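Local coordinates for protein 3-methyladenine dna-glycosylase (Archaeoglobus fulgidus, PDB 2JHN) that belongs to the HhH-GPD superfamily of base excision DNA repair proteins, joining a mostly helical region of that family to a TATA-box binding protein-like domain, at residues E87-F91 against G271-I277; L14-F18 against F105-R110; L200-E205 against A230-V235. The protein carries 1 engineered substitution. All coordinates share one frame; numbering follows the deposited sequence.

Interaction 1: residues E87-F91 against G271-I277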
loop_
_atom_site.group_PDB
_atom_site.type_symbol
_atom_site.label_atom_id
_atom_site.label_comp_id
_atom_site.label_asym_id
_atom_site.label_seq_id
_atom_site.Cartn_x
_atom_site.Cartn_y
_atom_site.Cartn_z
ATOM N N GLU A 87 -8.598 19.651 -0.900
ATOM C CA GLU A 87 -8.787 19.905 0.515
ATOM C C GLU A 87 -7.569 19.490 1.341
ATOM O O GLU A 87 -7.181 20.191 2.281
ATOM C CB GLU A 87 -10.048 19.203 1.018
ATOM C CG GLU A 87 -10.683 19.910 2.237
ATOM C CD GLU A 87 -11.625 19.026 3.055
ATOM O OE1 GLU A 87 -12.258 18.106 2.465
ATOM O OE2 GLU A 87 -11.750 19.279 4.293
ATOM N N LEU A 88 -6.983 18.342 0.990
ATOM C CA LEU A 88 -5.728 17.913 1.619
ATOM C C LEU A 88 -4.684 18.995 1.414
ATOM O O LEU A 88 -3.975 19.380 2.346
ATOM C CB LEU A 88 -5.229 16.597 0.985
ATOM C CG LEU A 88 -3.785 16.155 1.290
ATOM C CD1 LEU A 88 -3.576 15.835 2.752
ATOM C CD2 LEU A 88 -3.360 14.946 0.403
ATOM N N TYR A 89 -4.579 19.476 0.184
ATOM C CA TYR A 89 -3.527 20.434 -0.145
ATOM C C TYR A 89 -3.721 21.747 0.610
ATOM O O TYR A 89 -2.753 22.327 1.116
ATOM C CB TYR A 89 -3.496 20.678 -1.646
ATOM C CG TYR A 89 -2.784 19.613 -2.478
ATOM C CD1 TYR A 89 -1.977 18.622 -1.895
ATOM C CD2 TYR A 89 -2.885 19.645 -3.862
ATOM C CE1 TYR A 89 -1.309 17.679 -2.706
ATOM C CE2 TYR A 89 -2.231 18.726 -4.664
ATOM C CZ TYR A 89 -1.453 17.745 -4.084
ATOM O OH TYR A 89 -0.817 16.863 -4.916
ATOM N N ARG A 90 -4.966 22.212 0.675
ATOM C CA ARG A 90 -5.322 23.399 1.488
ATOM C C ARG A 90 -4.870 23.231 2.942
ATOM O O ARG A 90 -4.262 24.142 3.547
ATOM C CB ARG A 90 -6.834 23.619 1.414
ATOM C CG ARG A 90 -7.320 24.983 1.851
ATOM C CD ARG A 90 -8.824 25.116 1.616
ATOM N NE ARG A 90 -9.109 25.072 0.180
ATOM C CZ ARG A 90 -9.871 24.169 -0.439
ATOM N NH1 ARG A 90 -10.483 23.195 0.238
ATOM N NH2 ARG A 90 -10.033 24.263 -1.757
ATOM N N PHE A 91 -5.153 22.059 3.503
ATOM C CA PHE A 91 -4.781 21.717 4.878
ATOM C C PHE A 91 -3.259 21.688 5.076
ATOM O O PHE A 91 -2.732 22.251 6.033
ATOM C CB PHE A 91 -5.439 20.378 5.265
ATOM C CG PHE A 91 -5.136 19.926 6.674
ATOM C CD1 PHE A 91 -6.017 20.221 7.720
ATOM C CD2 PHE A 91 -3.971 19.225 6.955
ATOM C CE1 PHE A 91 -5.735 19.800 9.017
ATOM C CE2 PHE A 91 -3.674 18.800 8.246
ATOM C CZ PHE A 91 -4.569 19.092 9.285
ATOM N N GLY A 271 -4.613 15.542 11.980
ATOM C CA GLY A 271 -6.074 15.431 12.028
ATOM C C GLY A 271 -6.644 14.439 11.036
ATOM O O GLY A 271 -6.124 13.318 10.914
ATOM N N ARG A 272 -7.679 14.853 10.300
ATOM C CA ARG A 272 -8.427 13.941 9.423
ATOM C C ARG A 272 -7.569 13.470 8.230
ATOM O O ARG A 272 -7.943 12.555 7.495
ATOM C CB ARG A 272 -9.726 14.589 8.927
ATOM C CG ARG A 272 -9.576 15.803 8.011
ATOM C CD ARG A 272 -10.800 16.739 8.186
ATOM N NE ARG A 272 -10.777 17.904 7.308
ATOM C CZ ARG A 272 -10.199 19.071 7.594
ATOM N NH1 ARG A 272 -9.560 19.263 8.743
ATOM N NH2 ARG A 272 -10.258 20.057 6.700
ATOM N N PHE A 273 -6.446 14.139 8.029
ATOM C CA PHE A 273 -5.547 13.853 6.896
ATOM C C PHE A 273 -4.308 13.045 7.279
ATOM O O PHE A 273 -3.387 12.901 6.462
ATOM C CB PHE A 273 -5.149 15.161 6.193
ATOM C CG PHE A 273 -6.278 15.797 5.452
ATOM C CD1 PHE A 273 -6.855 15.170 4.336
ATOM C CD2 PHE A 273 -6.789 17.029 5.876
ATOM C CE1 PHE A 273 -7.922 15.757 3.662
ATOM C CE2 PHE A 273 -7.861 17.613 5.193
ATOM C CZ PHE A 273 -8.421 17.003 4.104
ATOM N N ALA A 274 -4.290 12.481 8.489
ATOM C CA ALA A 274 -3.107 11.734 8.966
ATOM C C ALA A 274 -2.704 10.583 8.015
ATOM O O ALA A 274 -1.505 10.372 7.777
ATOM C CB ALA A 274 -3.319 11.182 10.379
ATOM N N ARG A 275 -3.707 9.853 7.489
ATOM C CA ARG A 275 -3.431 8.733 6.536
ATOM C C ARG A 275 -2.772 9.189 5.215
ATOM O O ARG A 275 -1.918 8.504 4.682
ATOM C CB ARG A 275 -4.709 7.915 6.250
ATOM C CG ARG A 275 -4.415 6.450 5.830
ATOM C CD ARG A 275 -5.678 5.773 5.295
ATOM N NE ARG A 275 -5.976 6.255 3.951
ATOM C CZ ARG A 275 -5.400 5.784 2.851
ATOM N NH1 ARG A 275 -4.517 4.798 2.933
ATOM N NH2 ARG A 275 -5.697 6.317 1.667
ATOM N N ASP A 276 -3.174 10.350 4.687
ATOM C CA ASP A 276 -2.541 10.905 3.491
ATOM C C ASP A 276 -1.135 11.383 3.823
ATOM O O ASP A 276 -0.155 11.090 3.121
ATOM C CB ASP A 276 -3.380 12.098 2.995
ATOM C CG ASP A 276 -4.771 11.696 2.614
ATOM O OD1 ASP A 276 -4.940 11.114 1.525
ATOM O OD2 ASP A 276 -5.714 11.975 3.403
ATOM N N ILE A 277 -1.018 12.110 4.927
ATOM C CA ILE A 277 0.308 12.593 5.353
ATOM C C ILE A 277 1.289 11.439 5.621
ATOM O O ILE A 277 2.484 11.546 5.377
ATOM C CB ILE A 277 0.168 13.553 6.580
ATOM C CG1 ILE A 277 -0.615 14.801 6.141
ATOM C CG2 ILE A 277 1.551 13.881 7.212
ATOM C CD1 ILE A 277 -1.195 15.622 7.326
#

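Interaction 2: residues L14-F18 against F105-R110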
loop_
_atom_site.group_PDB
_atom_site.type_symbol
_atom_site.label_atom_id
_atom_site.label_comp_id
_atom_site.label_asym_id
_atom_site.label_seq_id
_atom_site.Cartn_x
_atom_site.Cartn_y
_atom_site.Cartn_z
ATOM N N LEU A 14 5.521 10.607 -9.740
ATOM C CA LEU A 14 5.576 10.535 -8.268
ATOM C C LEU A 14 4.728 9.381 -7.686
ATOM O O LEU A 14 5.156 8.712 -6.752
ATOM C CB LEU A 14 5.168 11.865 -7.633
ATOM C CG LEU A 14 6.190 13.015 -7.711
ATOM C CD1 LEU A 14 5.689 14.231 -6.945
ATOM C CD2 LEU A 14 7.568 12.621 -7.195
ATOM N N LYS A 15 3.539 9.163 -8.245
ATOM C CA LYS A 15 2.730 7.976 -7.879
ATOM C C LYS A 15 3.519 6.682 -8.090
ATOM O O LYS A 15 3.521 5.813 -7.227
ATOM C CB LYS A 15 1.404 7.921 -8.652
ATOM C CG LYS A 15 0.362 8.947 -8.224
ATOM C CD LYS A 15 -0.131 8.742 -6.811
ATOM C CE LYS A 15 -1.521 9.363 -6.643
ATOM N NZ LYS A 15 -1.844 9.261 -5.213
ATOM N N MET A 16 4.205 6.569 -9.230
ATOM C CA MET A 16 5.009 5.377 -9.543
ATOM C C MET A 16 6.288 5.255 -8.691
ATOM O O MET A 16 6.723 4.143 -8.383
ATOM C CB MET A 16 5.306 5.313 -11.051
ATOM C CG MET A 16 4.069 5.221 -11.934
ATOM S SD MET A 16 3.055 3.755 -11.565
ATOM C CE MET A 16 1.747 4.477 -10.565
ATOM N N LYS A 17 6.873 6.391 -8.314
ATOM C CA LYS A 17 8.070 6.412 -7.463
ATOM C C LYS A 17 7.794 5.775 -6.110
ATOM O O LYS A 17 8.716 5.318 -5.425
ATOM C CB LYS A 17 8.557 7.845 -7.252
ATOM C CG LYS A 17 9.740 8.262 -8.127
ATOM C CD LYS A 17 10.032 9.759 -7.937
ATOM C CE LYS A 17 9.950 10.146 -6.469
ATOM N NZ LYS A 17 11.242 10.005 -5.794
ATOM N N PHE A 18 6.521 5.737 -5.727
ATOM C CA PHE A 18 6.138 5.137 -4.455
ATOM C C PHE A 18 6.485 3.655 -4.394
ATOM O O PHE A 18 6.740 3.144 -3.317
ATOM C CB PHE A 18 4.647 5.339 -4.164
ATOM C CG PHE A 18 4.283 5.094 -2.737
ATOM C CD1 PHE A 18 4.485 6.085 -1.775
ATOM C CD2 PHE A 18 3.714 3.874 -2.353
ATOM C CE1 PHE A 18 4.155 5.860 -0.445
ATOM C CE2 PHE A 18 3.363 3.641 -1.006
ATOM C CZ PHE A 18 3.592 4.630 -0.061
ATOM N N PHE A 105 7.025 16.807 -2.723
ATOM C CA PHE A 105 6.387 15.742 -3.513
ATOM C C PHE A 105 5.115 16.250 -4.216
ATOM O O PHE A 105 4.077 15.573 -4.256
ATOM C CB PHE A 105 6.148 14.494 -2.639
ATOM C CG PHE A 105 7.400 13.992 -1.960
ATOM C CD1 PHE A 105 8.432 13.378 -2.702
ATOM C CD2 PHE A 105 7.591 14.183 -0.585
ATOM C CE1 PHE A 105 9.609 12.937 -2.071
ATOM C CE2 PHE A 105 8.752 13.740 0.059
ATOM C CZ PHE A 105 9.775 13.114 -0.671
ATOM N N TYR A 106 5.212 17.431 -4.819
ATOM C CA TYR A 106 4.003 18.080 -5.336
ATOM C C TYR A 106 3.351 17.295 -6.473
ATOM O O TYR A 106 4.031 16.890 -7.410
ATOM C CB TYR A 106 4.228 19.550 -5.770
ATOM C CG TYR A 106 2.885 20.145 -6.172
ATOM C CD1 TYR A 106 1.928 20.482 -5.197
ATOM C CD2 TYR A 106 2.532 20.276 -7.528
ATOM C CE1 TYR A 106 0.670 20.988 -5.558
ATOM C CE2 TYR A 106 1.257 20.778 -7.906
ATOM C CZ TYR A 106 0.346 21.129 -6.913
ATOM O OH TYR A 106 -0.890 21.621 -7.274
ATOM N N GLY A 107 2.041 17.068 -6.373
ATOM C CA GLY A 107 1.314 16.320 -7.402
ATOM C C GLY A 107 1.111 14.866 -7.028
ATOM O O GLY A 107 0.424 14.125 -7.742
ATOM N N PHE A 108 1.689 14.460 -5.901
ATOM C CA PHE A 108 1.422 13.121 -5.362
ATOM C C PHE A 108 -0.044 12.922 -4.978
ATOM O O PHE A 108 -0.541 11.789 -5.068
ATOM C CB PHE A 108 2.374 12.761 -4.217
ATOM C CG PHE A 108 2.210 11.339 -3.701
ATOM C CD1 PHE A 108 2.889 10.271 -4.313
ATOM C CD2 PHE A 108 1.367 11.066 -2.618
ATOM C CE1 PHE A 108 2.760 8.944 -3.832
ATOM C CE2 PHE A 108 1.199 9.728 -2.148
ATOM C CZ PHE A 108 1.928 8.672 -2.752
ATOM N N GLY A 109 -0.729 13.988 -4.547
ATOM C CA GLY A 109 -2.184 13.903 -4.272
ATOM C C GLY A 109 -2.472 13.164 -2.963
ATOM O O GLY A 109 -1.662 13.179 -2.007
ATOM N N ARG A 110 -3.608 12.485 -2.936
ATOM C CA ARG A 110 -4.019 11.698 -1.773
ATOM C C ARG A 110 -3.364 10.332 -1.762
ATOM O O ARG A 110 -2.973 9.807 -2.806
ATOM C CB ARG A 110 -5.544 11.538 -1.783
ATOM C CG ARG A 110 -6.279 12.931 -1.677
ATOM C CD ARG A 110 -7.663 12.780 -1.066
ATOM N NE ARG A 110 -7.554 12.472 0.358
ATOM C CZ ARG A 110 -8.585 12.444 1.204
ATOM N NH1 ARG A 110 -9.823 12.723 0.779
ATOM N NH2 ARG A 110 -8.382 12.142 2.481
#

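Interaction 3: residues L200-E205 against A230-V235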
loop_
_atom_site.group_PDB
_atom_site.type_symbol
_atom_site.label_atom_id
_atom_site.label_comp_id
_atom_site.label_asym_id
_atom_site.label_seq_id
_atom_site.Cartn_x
_atom_site.Cartn_y
_atom_site.Cartn_z
ATOM N N LEU A 200 -13.411 -6.827 6.253
ATOM C CA LEU A 200 -12.700 -6.106 7.314
ATOM C C LEU A 200 -12.564 -4.624 6.983
ATOM O O LEU A 200 -12.536 -3.789 7.884
ATOM C CB LEU A 200 -11.316 -6.743 7.563
ATOM C CG LEU A 200 -10.597 -6.395 8.870
ATOM C CD1 LEU A 200 -11.377 -6.886 10.107
ATOM C CD2 LEU A 200 -9.162 -6.967 8.845
ATOM N N LYS A 201 -12.479 -4.313 5.689
ATOM C CA LYS A 201 -12.444 -2.921 5.221
ATOM C C LYS A 201 -13.586 -2.053 5.716
ATOM O O LYS A 201 -13.426 -0.855 5.883
ATOM C CB LYS A 201 -12.465 -2.868 3.700
ATOM C CG LYS A 201 -11.126 -2.955 3.098
ATOM C CD LYS A 201 -11.206 -2.749 1.616
ATOM C CE LYS A 201 -10.753 -1.369 1.261
ATOM N NZ LYS A 201 -10.891 -1.211 -0.205
ATOM N N GLU A 202 -14.754 -2.656 5.905
ATOM C CA GLU A 202 -15.967 -1.923 6.268
ATOM C C GLU A 202 -16.249 -1.933 7.762
ATOM O O GLU A 202 -17.260 -1.361 8.197
ATOM C CB GLU A 202 -17.164 -2.556 5.577
ATOM C CG GLU A 202 -16.901 -3.135 4.223
ATOM C CD GLU A 202 -17.270 -2.177 3.123
ATOM O OE1 GLU A 202 -18.409 -2.279 2.617
ATOM O OE2 GLU A 202 -16.431 -1.315 2.782
ATOM N N TRP A 203 -15.395 -2.618 8.539
ATOM C CA TRP A 203 -15.506 -2.632 9.998
ATOM C C TRP A 203 -15.028 -1.310 10.563
ATOM O O TRP A 203 -14.272 -0.583 9.919
ATOM C CB TRP A 203 -14.648 -3.735 10.624
ATOM C CG TRP A 203 -15.136 -5.161 10.528
ATOM C CD1 TRP A 203 -15.904 -5.719 9.548
ATOM C CD2 TRP A 203 -14.833 -6.212 11.446
ATOM N NE1 TRP A 203 -16.111 -7.060 9.811
ATOM C CE2 TRP A 203 -15.462 -7.385 10.971
ATOM C CE3 TRP A 203 -14.085 -6.280 12.630
ATOM C CZ2 TRP A 203 -15.360 -8.616 11.640
ATOM C CZ3 TRP A 203 -14.006 -7.495 13.304
ATOM C CH2 TRP A 203 -14.624 -8.650 12.794
ATOM N N GLY A 204 -15.447 -1.007 11.782
ATOM C CA GLY A 204 -14.926 0.163 12.489
ATOM C C GLY A 204 -13.470 -0.075 12.863
ATOM O O GLY A 204 -13.041 -1.234 12.947
ATOM N N GLU A 205 -12.737 1.021 13.089
ATOM C CA GLU A 205 -11.321 1.015 13.515
ATOM C C GLU A 205 -11.059 0.164 14.731
ATOM O O GLU A 205 -10.168 -0.679 14.713
ATOM C CB GLU A 205 -10.831 2.443 13.833
ATOM C CG GLU A 205 -10.677 3.353 12.657
ATOM C CD GLU A 205 -10.591 4.833 13.052
ATOM O OE1 GLU A 205 -10.029 5.172 14.137
ATOM O OE2 GLU A 205 -11.086 5.660 12.253
ATOM N N ALA A 230 -3.737 -0.725 4.274
ATOM C CA ALA A 230 -4.567 -1.747 3.620
ATOM C C ALA A 230 -6.075 -1.475 3.715
ATOM O O ALA A 230 -6.812 -1.723 2.744
ATOM C CB ALA A 230 -4.239 -3.155 4.158
ATOM N N LEU A 231 -6.521 -0.952 4.853
ATOM C CA LEU A 231 -7.929 -0.763 5.156
ATOM C C LEU A 231 -8.421 0.647 4.860
ATOM O O LEU A 231 -9.627 0.890 4.863
ATOM C CB LEU A 231 -8.246 -1.159 6.621
ATOM C CG LEU A 231 -7.998 -2.621 6.986
ATOM C CD1 LEU A 231 -8.703 -3.028 8.259
ATOM C CD2 LEU A 231 -8.407 -3.553 5.817
ATOM N N GLY A 232 -7.498 1.567 4.607
ATOM C CA GLY A 232 -7.858 2.971 4.327
ATOM C C GLY A 232 -8.415 3.785 5.508
ATOM O O GLY A 232 -9.081 4.818 5.303
ATOM N N LYS A 233 -8.126 3.350 6.734
ATOM C CA LYS A 233 -8.598 4.043 7.948
ATOM C C LYS A 233 -7.588 5.036 8.473
ATOM O O LYS A 233 -6.371 4.838 8.346
ATOM C CB LYS A 233 -8.955 3.065 9.071
ATOM C CG LYS A 233 -9.929 1.937 8.691
ATOM C CD LYS A 233 -11.281 2.421 8.231
ATOM C CE LYS A 233 -12.248 1.262 8.147
ATOM N NZ LYS A 233 -13.446 1.623 7.375
ATOM N N ASN A 234 -8.098 6.093 9.094
ATOM C CA ASN A 234 -7.252 7.148 9.614
ATOM C C ASN A 234 -6.666 6.776 10.984
ATOM O O ASN A 234 -7.001 7.376 12.023
ATOM C CB ASN A 234 -8.025 8.461 9.668
ATOM C CG ASN A 234 -7.115 9.661 9.882
ATOM O OD1 ASN A 234 -5.978 9.671 9.407
ATOM N ND2 ASN A 234 -7.604 10.662 10.605
ATOM N N VAL A 235 -5.803 5.764 10.975
ATOM C CA VAL A 235 -5.142 5.278 12.166
ATOM C C VAL A 235 -3.658 5.512 11.914
ATOM O O VAL A 235 -3.129 5.146 10.858
ATOM C CB VAL A 235 -5.485 3.788 12.403
ATOM C CG1 VAL A 235 -4.660 3.192 13.517
ATOM C CG2 VAL A 235 -6.992 3.646 12.704
HETATM O O HOH W 1 -10.900 6.202 9.551
#

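Interaction 1: residues E87-F91 against G271-I277
F91 and L88, one turn apart on helix 86-93, both bear on the phenyl ring of F273. CD2 of F273 comes to 3.4 Å from CG of F91, over one face of the F91 ring; the two planes are inclined obliquely at 52°. With CG of F91 anti to its own nitrogen (chi1 -179°), this ring projects at the 271-277 segment, and its CE2 reaches I277 CD1 at 4.1 Å. The F273 ring is itself enclosed: L88 CA stands over one face, 3.9 Å from the centroid in a CH-pi contact, and R272 CG covers the opposite face. L88 CD1 adds an apolar touch to F273 CD1 at 3.7 Å.

F273 occupies the N-cap position of helix 274-287, and G271, with positive phi, marks the exit from helix 259-270, so helix 86-93 packs on the corner between two successive helices. At its exposed margin R272 NH2 makes a salt bridge to E87 OE2 (2.9 Å, N-H...O 168°). The acceptor lies in the guanidinium plane, and OE2 is approached on its anti side; R272 NE, 3.5 Å from the same E87 OE2, contributes only weakly.

Farther in, D276 sets its CB against both methyls of L88, while its carboxylate pairs with R110 and accepts from A111 N. L98 of helix 96-104 touches F91 and I277.

Interaction 2: residues L14-F18 against F105-R110
A type II beta turn, F105 to F108, docks here on helix 12-17 of the TATA-box binding protein-like domain and on F18 just after it, meeting L14, K15 and F18. Its closing bond runs from F108 N to F105 O (3.1 Å), and G107 takes the positive phi of the turn's third position.

K15 grips the end of the turn. Its chain bends at chi2 (-65°), passes across one face of the F108 ring, and brings NZ to F108 O at 2.8 Å; the C=O...N angle of 176° puts the donor almost straight beyond the oxygen. The same ammonium lies 4.4 Å from the F108 ring centroid and 12° off the normal, a cation-pi geometry. R110 O, beyond the turn, is also close, 2.7 Å from K15 NZ, and G81 O, just past helix 69-80, accepts a further hydrogen bond. Lining this buried ammonium with carbonyl oxygens would be expected to favour its charged form.

F105 directly follows helix 96-104, so the contact packs that helix's exit against helix 12-17. L14 aims its CD1 at the turn's carbonyls, 3.2 Å from Y106 O and 3.4 Å from F105 O. The backbone L14 O approaches the F108 ring at its edge, close to the ring plane, 3.7 Å from F108 CD1. Four residues on, F18 CD1 meets F108 CZ at 3.8 Å, the rings lying oblique to each other.

Helix 274-287 flanks this aromatic pair: Y280 packs edge-to-face with F108, while F279 meets the F18 ring nearly parallel to it and L283 touches both phenylalanines. Backbone hydrogen bonds link G107 to N11, just before helix 12-17.

Interaction 3: residues L200-E205 against A230-V235
This is a loop-to-loop contact inside the HhH-GPD region: the 200-205 segment leads into helix 205-213, and the 230-235 segment leaves helix 220-229. Its polar centre is K233. The side chain bends at chi2 (-61°) and crosses to the other loop, where NZ donates to K201 O at 2.9 Å. The C=O...N angle is 156° and the donor is tilted 20° from the carbonyl plane, so the bond arrives somewhat off-line; K233 CE meanwhile passes 3.3 Å from W203 O.

On the buried side L231 splits its two methyls between neighbouring residues. CD1 meets L200 CG at 3.9 Å, and L231 CD2 lies equally far, 3.9 Å, from K201 CG. V118 of helix 118-127 touches L200, K201 and L231 alike, while K201 carries its ammonium on to a salt bridge with E78.

At the more exposed end E205 runs alongside V235 in the opposite sense, its CG 3.7 Å from V235 CG2, and the same CG lies 4.0 Å from K233 CB. A water spans the remaining step, donating to E205 OE2 at 2.8 Å and accepting from N234 N. G204 is the N-cap residue of helix 205-213, and G232 turns the chain out of helix 220-229 with positive phi. L200 packs back on A208 and L212 of the first helix, L231 on V226 of the second. The contact therefore brings together the outer ends of two helices whose inner ends are joined by a glycine-rich hairpin, the helix-hairpin-helix motif that gives the superfamily its name.

Overall arrangement
Interactions 1 and 2 have centres 14 Å apart and interlock along the chain, their segments alternating: 14-18, 87-91, 105-110, 271-277. They meet directly, through the D276-R110 salt bridge and a probable hydrogen bond between Y89 OH and G109 N, and helix 274-287 supplies part of interaction 1 and flanks interaction 2. Interaction 3 is nested within the loop closed by interaction 1, 17 Å away between centres; N234 links the two by probable hydrogen bonds to R275 N and G271 O. Interactions 2 and 3 do not touch, with centres 22 Å apart. Interaction 1 thus connects the 105-110 segment, packed on the TBP-like part, with the 230-235 loop of the HhH-GPD region.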